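Uncharacterized protein C4B3.07 (Schizosaccharomyces pombe, PDB 3QTM) is required for correct translation termination, stabilises the N-terminal transcription factor domain of Sre1 and directly inhibits Ofd1, which it binds. Local coordinates at residues Tyr73-Glu85 / Asn95-Arg107. Numbering follows the deposited sequence.
Sequences YSSALLAVSELFE and NTEESYIDAAIER
A tight antiparallel helix pair brings S74 against A104 and S81 against E97, the axes of helices 73-82 and 97-107 running 7.7 Å apart at 167°. The small side chains of S74 and A104 are consistent with this closeness: A104 CB nestles on the backbone of the turn S74-L78, and S74 OG donates 2.6 Å to A104 O, from above the carbonyl plane. Two knobs interlock between these points. L77 enters the hole of Y100, A103, A104 and R107, while Y100 sits among L77, V80, S81 and F84. V80 CG1 lies over the Y100 ring centre, a CH-pi contact at 3.4 Å. Antiparallel packing of this kind is consistent with the tetratricopeptide-repeat family of the protein; helix 38-58 packs against Y73, A76 and V80, helix 119-142 against L78, I101 and I105. R107, bent at chi2 and chi3, turns its guanidinium within 8° of the Y73 ring plane, Y73 CD1 lying over one guanidinium face, 3.5 Å from R107 NE; R107 NH1 is hydrogen-bonded to H70 ND1. Beyond the helix break at L83, F84 has CG anti to its backbone N (chi1 -165°), which lays the ring against the N-terminus of helix 97-107, E97 N 3.3 Å above its centre. With an alanine in place of F84, this helix start and Y100 would probably lose their aromatic cover. A water links S81 OG to E97 OE2, which also salt-bridges R134.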
ATOM      1  N   TYR A  73      19.598  -5.064   1.659  1.00 15.59           N
ATOM      2  CA  TYR A  73      19.715  -6.485   1.900  1.00 14.17           C
ATOM      3  C   TYR A  73      18.347  -7.034   2.378  1.00 19.96           C
ATOM      4  O   TYR A  73      17.868  -8.069   1.906  1.00 17.86           O
ATOM      5  CB  TYR A  73      20.800  -6.704   2.950  1.00 15.22           C
ATOM      6  CG  TYR A  73      21.316  -8.106   3.069  1.00 19.04           C
ATOM      7  CD1 TYR A  73      22.486  -8.369   3.768  1.00 16.82           C
ATOM      8  CD2 TYR A  73      20.646  -9.176   2.470  1.00 18.90           C
ATOM      9  CE1 TYR A  73      22.969  -9.666   3.894  1.00 21.81           C
ATOM     10  CE2 TYR A  73      21.122 -10.482   2.585  1.00 18.00           C
ATOM     11  CZ  TYR A  73      22.287 -10.719   3.309  1.00 22.79           C
ATOM     12  OH  TYR A  73      22.778 -12.006   3.442  1.00 22.65           O
ATOM     13  N   SER A  74      17.716  -6.327   3.309  1.00 14.09           N
ATOM     14  CA  SER A  74      16.390  -6.712   3.780  1.00 17.74           C
ATOM     15  C   SER A  74      15.393  -6.755   2.626  1.00 19.04           C
ATOM     16  O   SER A  74      14.617  -7.691   2.526  1.00 15.41           O
ATOM     17  CB  SER A  74      15.893  -5.737   4.845  1.00 15.47           C
ATOM     18  OG  SER A  74      14.567  -6.047   5.216  1.00 17.44           O
ATOM     19  N   SER A  75      15.433  -5.746   1.751  1.00 17.55           N
ATOM     20  CA  SER A  75      14.527  -5.689   0.600  1.00 19.43           C
ATOM     21  C   SER A  75      14.693  -6.861  -0.360  1.00 20.12           C
ATOM     22  O   SER A  75      13.713  -7.373  -0.892  1.00 20.11           O
ATOM     23  CB  SER A  75      14.701  -4.384  -0.174  1.00 19.37           C
ATOM     24  OG  SER A  75      14.262  -3.295   0.612  1.00 21.04           O
ATOM     25  N   ALA A  76      15.935  -7.275  -0.592  1.00 17.61           N
ATOM     26  CA  ALA A  76      16.180  -8.428  -1.445  1.00 20.15           C
ATOM     27  C   ALA A  76      15.576  -9.693  -0.818  1.00 18.44           C
ATOM     28  O   ALA A  76      14.917 -10.477  -1.499  1.00 16.71           O
ATOM     29  CB  ALA A  76      17.677  -8.599  -1.699  1.00 18.00           C
ATOM     30  N   LEU A  77      15.800  -9.884   0.480  1.00 16.94           N
ATOM     31  CA  LEU A  77      15.221 -11.019   1.199  1.00 19.34           C
ATOM     32  C   LEU A  77      13.689 -11.035   1.086  1.00 18.44           C
ATOM     33  O   LEU A  77      13.073 -12.078   0.846  1.00 17.23           O
ATOM     34  CB  LEU A  77      15.678 -11.036   2.674  1.00 16.77           C
ATOM     35  CG  LEU A  77      17.169 -11.336   2.888  1.00 17.71           C
ATOM     36  CD1 LEU A  77      17.651 -10.894   4.273  1.00 18.74           C
ATOM     37  CD2 LEU A  77      17.481 -12.831   2.662  1.00 14.49           C
ATOM     38  N   LEU A  78      13.074  -9.871   1.234  1.00 16.68           N
ATOM     39  CA  LEU A  78      11.629  -9.808   1.179  1.00 17.19           C
ATOM     40  C   LEU A  78      11.159 -10.197  -0.210  1.00 19.90           C
ATOM     41  O   LEU A  78      10.104 -10.820  -0.374  1.00 16.93           O
ATOM     42  CB  LEU A  78      11.133  -8.398   1.509  1.00 17.37           C
ATOM     43  CG  LEU A  78       9.635  -8.323   1.819  1.00 20.57           C
ATOM     44  CD1 LEU A  78       9.322  -9.308   2.929  1.00 17.82           C
ATOM     45  CD2 LEU A  78       9.199  -6.891   2.190  1.00 15.09           C
ATOM     46  N   ALA A  79      11.949  -9.824  -1.213  1.00 18.02           N
ATOM     47  CA  ALA A  79      11.545 -10.010  -2.590  1.00 17.86           C
ATOM     48  C   ALA A  79      11.582 -11.492  -2.920  1.00 20.18           C
ATOM     49  O   ALA A  79      10.802 -11.962  -3.748  1.00 19.80           O
ATOM     50  CB  ALA A  79      12.440  -9.203  -3.553  1.00 19.76           C
ATOM     51  N   VAL A  80      12.482 -12.223  -2.265  1.00 20.10           N
ATOM     52  CA  VAL A  80      12.557 -13.667  -2.460  1.00 19.38           C
ATOM     53  C   VAL A  80      11.240 -14.253  -1.973  1.00 25.22           C
ATOM     54  O   VAL A  80      10.653 -15.104  -2.643  1.00 19.69           O
ATOM     55  CB  VAL A  80      13.751 -14.325  -1.716  1.00 21.36           C
ATOM     56  CG1 VAL A  80      13.653 -15.864  -1.762  1.00 21.03           C
ATOM     57  CG2 VAL A  80      15.077 -13.864  -2.318  1.00 19.39           C
ATOM     58  N   SER A  81      10.756 -13.756  -0.830  1.00 19.40           N
ATOM     59  CA  SER A  81       9.462 -14.200  -0.316  1.00 22.35           C
ATOM     60  C   SER A  81       8.315 -13.867  -1.280  1.00 20.91           C
ATOM     61  O   SER A  81       7.438 -14.682  -1.487  1.00 24.88           O
ATOM     62  CB  SER A  81       9.181 -13.655   1.099  1.00 22.01           C
ATOM     63  OG  SER A  81       8.863 -12.272   1.089  1.00 19.98           O
ATOM     64  N   GLU A  82       8.338 -12.679  -1.876  1.00 22.24           N
ATOM     65  CA  GLU A  82       7.279 -12.261  -2.795  1.00 23.12           C
ATOM     66  C   GLU A  82       7.234 -13.158  -4.036  1.00 25.25           C
ATOM     67  O   GLU A  82       6.176 -13.467  -4.562  1.00 23.56           O
ATOM     68  CB  GLU A  82       7.503 -10.816  -3.234  1.00 21.64           C
ATOM     69  CG  GLU A  82       6.476 -10.304  -4.251  1.00 26.17           C
ATOM     70  CD  GLU A  82       6.748  -8.866  -4.687  1.00 27.98           C
ATOM     71  OE1 GLU A  82       7.808  -8.324  -4.312  1.00 28.89           O
ATOM     72  OE2 GLU A  82       5.915  -8.272  -5.400  1.00 29.05           O
ATOM     73  N   LEU A  83       8.403 -13.578  -4.492  1.00 21.57           N
ATOM     74  CA  LEU A  83       8.511 -14.332  -5.719  1.00 22.83           C
ATOM     75  C   LEU A  83       8.854 -15.770  -5.419  1.00 23.57           C
ATOM     76  O   LEU A  83       9.417 -16.472  -6.270  1.00 27.46           O
ATOM     77  CB  LEU A  83       9.616 -13.711  -6.568  1.00 21.19           C
ATOM     78  CG  LEU A  83       9.411 -12.215  -6.789  1.00 22.18           C
ATOM     79  CD1 LEU A  83      10.562 -11.582  -7.574  1.00 20.12           C
ATOM     80  CD2 LEU A  83       8.076 -11.993  -7.489  1.00 22.71           C
ATOM     81  N   PHE A  84       8.541 -16.204  -4.201  1.00 23.25           N
ATOM     82  CA  PHE A  84       8.988 -17.508  -3.707  1.00 26.25           C
ATOM     83  C   PHE A  84       8.566 -18.698  -4.575  1.00 26.60           C
ATOM     84  O   PHE A  84       9.250 -19.718  -4.623  1.00 26.23           O
ATOM     85  CB  PHE A  84       8.524 -17.739  -2.268  1.00 22.70           C
ATOM     86  CG  PHE A  84       9.234 -18.878  -1.590  1.00 26.09           C
ATOM     87  CD1 PHE A  84      10.575 -18.765  -1.236  1.00 23.68           C
ATOM     88  CD2 PHE A  84       8.580 -20.069  -1.334  1.00 25.94           C
ATOM     89  CE1 PHE A  84      11.236 -19.807  -0.619  1.00 22.20           C
ATOM     90  CE2 PHE A  84       9.245 -21.125  -0.717  1.00 26.80           C
ATOM     91  CZ  PHE A  84      10.573 -20.992  -0.359  1.00 24.76           C
ATOM     92  N   GLU A  85       7.436 -18.561  -5.250  1.00 25.69           N
ATOM     93  CA  GLU A  85       6.896 -19.650  -6.044  1.00 34.60           C
ATOM     94  C   GLU A  85       7.881 -20.051  -7.145  1.00 33.42           C
ATOM     95  O   GLU A  85       8.025 -21.227  -7.463  1.00 38.61           O
ATOM     96  CB  GLU A  85       5.551 -19.241  -6.637  1.00 35.86           C
ATOM     97  CG  GLU A  85       4.981 -20.234  -7.635  1.00 49.08           C
ATOM     98  CD  GLU A  85       3.788 -19.667  -8.403  1.00 63.59           C
ATOM     99  OE1 GLU A  85       3.909 -18.549  -8.970  1.00 60.93           O
ATOM    100  OE2 GLU A  85       2.731 -20.343  -8.442  1.00 73.53           O
ATOM    101  N   ASN A  95      13.446 -24.682   2.608  1.00 36.82           N
ATOM    102  CA  ASN A  95      13.148 -23.249   2.670  1.00 34.64           C
ATOM    103  C   ASN A  95      11.668 -22.891   2.543  1.00 31.41           C
ATOM    104  O   ASN A  95      10.891 -23.641   1.967  1.00 30.40           O
ATOM    105  CB  ASN A  95      13.969 -22.508   1.616  1.00 29.17           C
ATOM    106  CG  ASN A  95      15.457 -22.566   1.906  1.00 32.27           C
ATOM    107  OD1 ASN A  95      15.954 -21.851   2.778  1.00 29.71           O
ATOM    108  ND2 ASN A  95      16.173 -23.432   1.189  1.00 32.06           N
ATOM    109  N   THR A  96      11.284 -21.741   3.096  1.00 27.30           N
ATOM    110  CA  THR A  96       9.896 -21.281   3.009  1.00 27.58           C
ATOM    111  C   THR A  96       9.797 -19.782   2.735  1.00 25.78           C
ATOM    112  O   THR A  96      10.707 -19.011   3.079  1.00 24.19           O
ATOM    113  CB  THR A  96       9.125 -21.558   4.311  1.00 29.09           C
ATOM    114  OG1 THR A  96       9.737 -20.832   5.389  1.00 26.56           O
ATOM    115  CG2 THR A  96       9.116 -23.055   4.640  1.00 26.27           C
ATOM    116  N   GLU A  97       8.676 -19.368   2.140  1.00 21.75           N
ATOM    117  CA  GLU A  97       8.377 -17.953   1.986  1.00 25.99           C
ATOM    118  C   GLU A  97       8.486 -17.229   3.341  1.00 23.56           C
ATOM    119  O   GLU A  97       9.148 -16.183   3.455  1.00 21.94           O
ATOM    120  CB  GLU A  97       6.969 -17.754   1.394  1.00 25.97           C
ATOM    121  CG  GLU A  97       6.560 -16.291   1.313  1.00 26.22           C
ATOM    122  CD  GLU A  97       5.070 -16.078   1.036  1.00 33.71           C
ATOM    123  OE1 GLU A  97       4.302 -17.067   1.005  1.00 33.83           O
ATOM    124  OE2 GLU A  97       4.667 -14.908   0.855  1.00 32.20           O
ATOM    125  N   GLU A  98       7.842 -17.788   4.362  1.00 21.15           N
ATOM    126  CA  GLU A  98       7.814 -17.145   5.672  1.00 21.99           C
ATOM    127  C   GLU A  98       9.212 -16.952   6.262  1.00 20.45           C
ATOM    128  O   GLU A  98       9.494 -15.955   6.918  1.00 19.25           O
ATOM    129  CB  GLU A  98       6.932 -17.902   6.666  1.00 21.47           C
ATOM    130  CG  GLU A  98       6.759 -17.125   7.985  1.00 24.73           C
ATOM    131  CD  GLU A  98       5.750 -17.774   8.932  1.00 28.58           C
ATOM    132  OE1 GLU A  98       5.412 -18.960   8.728  1.00 30.97           O
ATOM    133  OE2 GLU A  98       5.303 -17.101   9.884  1.00 25.06           O
ATOM    134  N   SER A  99      10.096 -17.903   6.028  1.00 21.39           N
ATOM    135  CA  SER A  99      11.443 -17.767   6.560  1.00 24.31           C
ATOM    136  C   SER A  99      12.192 -16.590   5.908  1.00 21.14           C
ATOM    137  O   SER A  99      12.994 -15.921   6.556  1.00 20.40           O
ATOM    138  CB  SER A  99      12.216 -19.070   6.415  1.00 23.99           C
ATOM    139  OG  SER A  99      13.348 -19.057   7.267  1.00 26.44           O
ATOM    140  N   TYR A 100      11.890 -16.320   4.643  1.00 19.24           N
ATOM    141  CA  TYR A 100      12.467 -15.162   3.966  1.00 21.04           C
ATOM    142  C   TYR A 100      11.896 -13.822   4.483  1.00 19.16           C
ATOM    143  O   TYR A 100      12.605 -12.820   4.537  1.00 18.09           O
ATOM    144  CB  TYR A 100      12.351 -15.304   2.440  1.00 17.97           C
ATOM    145  CG  TYR A 100      13.537 -16.068   1.876  1.00 20.93           C
ATOM    146  CD1 TYR A 100      13.486 -17.449   1.694  1.00 22.83           C
ATOM    147  CD2 TYR A 100      14.736 -15.410   1.586  1.00 18.95           C
ATOM    148  CE1 TYR A 100      14.584 -18.149   1.215  1.00 23.06           C
ATOM    149  CE2 TYR A 100      15.842 -16.101   1.113  1.00 18.85           C
ATOM    150  CZ  TYR A 100      15.761 -17.466   0.926  1.00 22.97           C
ATOM    151  OH  TYR A 100      16.857 -18.145   0.456  1.00 25.31           O
ATOM    152  N   ILE A 101      10.621 -13.810   4.869  1.00 17.69           N
ATOM    153  CA  ILE A 101      10.041 -12.638   5.522  1.00 16.92           C
ATOM    154  C   ILE A 101      10.734 -12.432   6.870  1.00 18.29           C
ATOM    155  O   ILE A 101      11.142 -11.321   7.181  1.00 16.06           O
ATOM    156  CB  ILE A 101       8.515 -12.791   5.741  1.00 18.71           C
ATOM    157  CG1 ILE A 101       7.781 -12.923   4.404  1.00 17.80           C
ATOM    158  CG2 ILE A 101       7.951 -11.641   6.601  1.00 16.60           C
ATOM    159  CD1 ILE A 101       6.286 -13.275   4.563  1.00 20.10           C
ATOM    160  N   ASP A 102      10.868 -13.503   7.663  1.00 15.69           N
ATOM    161  CA  ASP A 102      11.590 -13.431   8.941  1.00 20.45           C
ATOM    162  C   ASP A 102      13.013 -12.896   8.765  1.00 20.85           C
ATOM    163  O   ASP A 102      13.476 -12.058   9.546  1.00 18.46           O
ATOM    164  CB  ASP A 102      11.674 -14.798   9.620  1.00 19.89           C
ATOM    165  CG  ASP A 102      10.305 -15.350  10.024  1.00 27.69           C
ATOM    166  OD1 ASP A 102       9.339 -14.560  10.134  1.00 27.33           O
ATOM    167  OD2 ASP A 102      10.203 -16.583  10.246  1.00 27.96           O
ATOM    168  N   ALA A 103      13.721 -13.411   7.763  1.00 18.38           N
ATOM    169  CA  ALA A 103      15.086 -12.941   7.500  1.00 20.31           C
ATOM    170  C   ALA A 103      15.107 -11.453   7.124  1.00 18.88           C
ATOM    171  O   ALA A 103      15.948 -10.698   7.614  1.00 19.04           O
ATOM    172  CB  ALA A 103      15.744 -13.782   6.427  1.00 19.54           C
ATOM    173  N   ALA A 104      14.168 -11.034   6.274  1.00 15.80           N
ATOM    174  CA  ALA A 104      14.037  -9.619   5.908  1.00 16.66           C
ATOM    175  C   ALA A 104      13.881  -8.731   7.142  1.00 19.82           C
ATOM    176  O   ALA A 104      14.498  -7.659   7.229  1.00 17.09           O
ATOM    177  CB  ALA A 104      12.848  -9.409   4.962  1.00 13.59           C
ATOM    178  N   ILE A 105      13.020  -9.164   8.067  1.00 17.14           N
ATOM    179  CA  ILE A 105      12.827  -8.481   9.342  1.00 19.53           C
ATOM    180  C   ILE A 105      14.124  -8.432  10.161  1.00 18.35           C
ATOM    181  O   ILE A 105      14.536  -7.379  10.625  1.00 21.14           O
ATOM    182  CB  ILE A 105      11.729  -9.184  10.198  1.00 20.44           C
ATOM    183  CG1 ILE A 105      10.340  -9.018   9.549  1.00 16.50           C
ATOM    184  CG2 ILE A 105      11.779  -8.666  11.650  1.00 18.19           C
ATOM    185  CD1 ILE A 105       9.199  -9.795  10.254  1.00 18.41           C
ATOM    186  N   GLU A 106      14.759  -9.580  10.354  1.00 19.20           N
ATOM    187  CA  GLU A 106      15.962  -9.631  11.180  1.00 21.53           C
ATOM    188  C   GLU A 106      17.105  -8.807  10.560  1.00 22.13           C
ATOM    189  O   GLU A 106      17.822  -8.072  11.269  1.00 19.97           O
ATOM    190  CB  GLU A 106      16.403 -11.077  11.386  1.00 22.56           C
ATOM    191  CG  GLU A 106      15.346 -11.967  12.023  1.00 26.81           C
ATOM    192  CD  GLU A 106      15.303 -11.814  13.532  1.00 28.70           C
ATOM    193  OE1 GLU A 106      16.223 -11.181  14.090  1.00 29.25           O
ATOM    194  OE2 GLU A 106      14.351 -12.316  14.157  1.00 32.69           O
ATOM    195  N   ARG A 107      17.260  -8.920   9.240  1.00 16.91           N
ATOM    196  CA  ARG A 107      18.287  -8.153   8.530  1.00 18.04           C
ATOM    197  C   ARG A 107      18.053  -6.655   8.724  1.00 18.86           C
ATOM    198  O   ARG A 107      18.976  -5.909   9.012  1.00 21.26           O
ATOM    199  CB  ARG A 107      18.314  -8.511   7.043  1.00 14.00           C
ATOM    200  CG  ARG A 107      19.191  -7.582   6.179  1.00 17.75           C
ATOM    201  CD  ARG A 107      20.568  -7.319   6.793  1.00 16.63           C
ATOM    202  NE  ARG A 107      21.294  -8.558   7.053  1.00 14.07           N
ATOM    203  CZ  ARG A 107      22.493  -8.634   7.629  1.00 20.21           C
ATOM    204  NH1 ARG A 107      23.142  -7.538   7.998  1.00 18.54           N
ATOM    205  NH2 ARG A 107      23.054  -9.814   7.823  1.00 21.88           N
TER
HETATM  206  O   HOH W   1       5.894 -12.360   0.725  1.00 30.39           O